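Local coordinates for UDP-N-Acetylglucosamine 2-Epimerase (Thermus thermophilus, PDB 1V4V), which probably interconverts UDP-N-acetylglucosamine and UDP-N-acetylmannosamine by inverting the configuration at sugar carbon 2, at residues V179-L184 / L263-M268. Numbering follows the deposited sequence.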
# COMPACT_ATOMS: atom_id res chain seq x y z
N VAL A 179 25.24 -5.33 3.90
CA VAL A 179 26.58 -5.27 4.48
C VAL A 179 26.80 -6.52 5.34
O VAL A 179 27.81 -7.21 5.21
CB VAL A 179 26.75 -4.02 5.36
CG1 VAL A 179 28.15 -3.98 5.97
CG2 VAL A 179 26.50 -2.78 4.53
N ASP A 180 25.83 -6.80 6.22
CA ASP A 180 25.89 -7.98 7.09
C ASP A 180 26.08 -9.24 6.24
O ASP A 180 26.85 -10.13 6.59
CB ASP A 180 24.59 -8.15 7.87
CG ASP A 180 24.21 -6.94 8.70
OD1 ASP A 180 24.28 -5.81 8.18
OD2 ASP A 180 23.83 -7.13 9.87
N ALA A 181 25.34 -9.30 5.13
CA ALA A 181 25.38 -10.45 4.24
C ALA A 181 26.76 -10.76 3.67
O ALA A 181 27.16 -11.93 3.61
CB ALA A 181 24.38 -10.26 3.10
N VAL A 182 27.48 -9.73 3.24
CA VAL A 182 28.81 -9.94 2.69
C VAL A 182 29.73 -10.48 3.78
O VAL A 182 30.46 -11.44 3.55
CB VAL A 182 29.41 -8.62 2.14
CG1 VAL A 182 30.78 -8.90 1.52
CG2 VAL A 182 28.48 -8.04 1.09
N LEU A 183 29.69 -9.87 4.96
CA LEU A 183 30.52 -10.30 6.08
C LEU A 183 30.24 -11.76 6.42
O LEU A 183 31.16 -12.53 6.71
CB LEU A 183 30.24 -9.42 7.31
CG LEU A 183 30.70 -7.97 7.22
CD1 LEU A 183 30.17 -7.18 8.42
CD2 LEU A 183 32.23 -7.92 7.19
N LEU A 184 28.96 -12.13 6.39
CA LEU A 184 28.56 -13.51 6.69
C LEU A 184 29.04 -14.45 5.59
O LEU A 184 29.59 -15.53 5.88
CB LEU A 184 27.03 -13.58 6.81
CG LEU A 184 26.39 -14.95 7.06
CD1 LEU A 184 26.99 -15.59 8.30
CD2 LEU A 184 24.89 -14.78 7.21
N LEU A 263 33.48 -16.83 -9.53
CA LEU A 263 33.31 -17.48 -8.24
C LEU A 263 31.89 -17.31 -7.68
O LEU A 263 31.14 -16.44 -8.11
CB LEU A 263 34.31 -16.90 -7.23
CG LEU A 263 35.80 -16.97 -7.56
CD1 LEU A 263 36.59 -16.17 -6.53
CD2 LEU A 263 36.26 -18.42 -7.58
N GLU A 264 31.54 -18.16 -6.72
CA GLU A 264 30.23 -18.10 -6.09
C GLU A 264 30.28 -16.97 -5.06
O GLU A 264 31.36 -16.57 -4.63
CB GLU A 264 29.90 -19.43 -5.41
CG GLU A 264 29.95 -20.62 -6.34
CD GLU A 264 29.39 -21.89 -5.71
OE1 GLU A 264 28.19 -21.91 -5.37
OE2 GLU A 264 30.16 -22.86 -5.54
N TYR A 265 29.11 -16.47 -4.68
CA TYR A 265 29.03 -15.38 -3.71
C TYR A 265 29.98 -15.54 -2.53
O TYR A 265 30.80 -14.66 -2.25
CB TYR A 265 27.59 -15.25 -3.20
CG TYR A 265 27.34 -13.99 -2.41
CD1 TYR A 265 27.54 -12.73 -2.98
CD2 TYR A 265 26.88 -14.04 -1.09
CE1 TYR A 265 27.30 -11.56 -2.27
CE2 TYR A 265 26.63 -12.87 -0.36
CZ TYR A 265 26.84 -11.64 -0.96
OH TYR A 265 26.60 -10.48 -0.25
N GLY A 266 29.88 -16.68 -1.84
CA GLY A 266 30.73 -16.91 -0.68
C GLY A 266 32.22 -17.01 -0.95
O GLY A 266 33.03 -16.44 -0.21
N SER A 267 32.60 -17.73 -2.00
CA SER A 267 34.01 -17.89 -2.32
C SER A 267 34.65 -16.55 -2.70
O SER A 267 35.81 -16.29 -2.37
CB SER A 267 34.19 -18.89 -3.46
OG SER A 267 35.57 -19.15 -3.68
N MSE A 268 33.89 -15.70 -3.39
CA MSE A 268 34.39 -14.39 -3.78
C MSE A 268 34.54 -13.50 -2.56
O MSE A 268 35.53 -12.77 -2.43
CB MSE A 268 33.45 -13.73 -4.79
CG MSE A 268 33.83 -12.29 -5.15
SE MSE A 268 35.61 -12.11 -5.92
CE MSE A 268 35.12 -11.84 -7.76
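Y265 reaches from the first turn of helix 265-273 to helix 177-188, where its hydroxyl end settles against V182 and A181. The contact is van der Waals packing of the phenol end against a methyl and the helix backbone; no hydrogen bond joins the two segments. V182 CG2 lies 3.4 Å from Y265 OH and 4.5 Å from Y265 CZ, so the methyl meets the phenol end of the ring. The two side chains cross at about a right angle. The V182 methyl group CG2 stands beside its own backbone N, with CG1 anti to that nitrogen (chi1 -178°). Y265 OH lies near both CG2 and that nitrogen, 3.7 Å from V182 N. A181 adds its CB at 4.0 Å from Y265 OH and its carbonyl O at 4.1 Å from Y265 CE2. That carbonyl approaches the ring obliquely. Y265 CG is anti to the backbone N (chi1 -168°), and the ring end comes nearer helix 177-188 than the direction of its CB suggests. The backbones stay apart, with V182 CA and G266 CA 8.0 Å from each other. V182 packs on E288 and A291 of helix 283-291, and a bound glycerol, probably from the crystallisation liquor, lies about 3 Å from the V182 side chain. Y265, from the domain of the second parallel sheet, also touches E288 and, in the other domain, T19 of helix 15-29. Helix 177-188 links the two sheets in sequence, so this is interdomain packing of the GT-B fold.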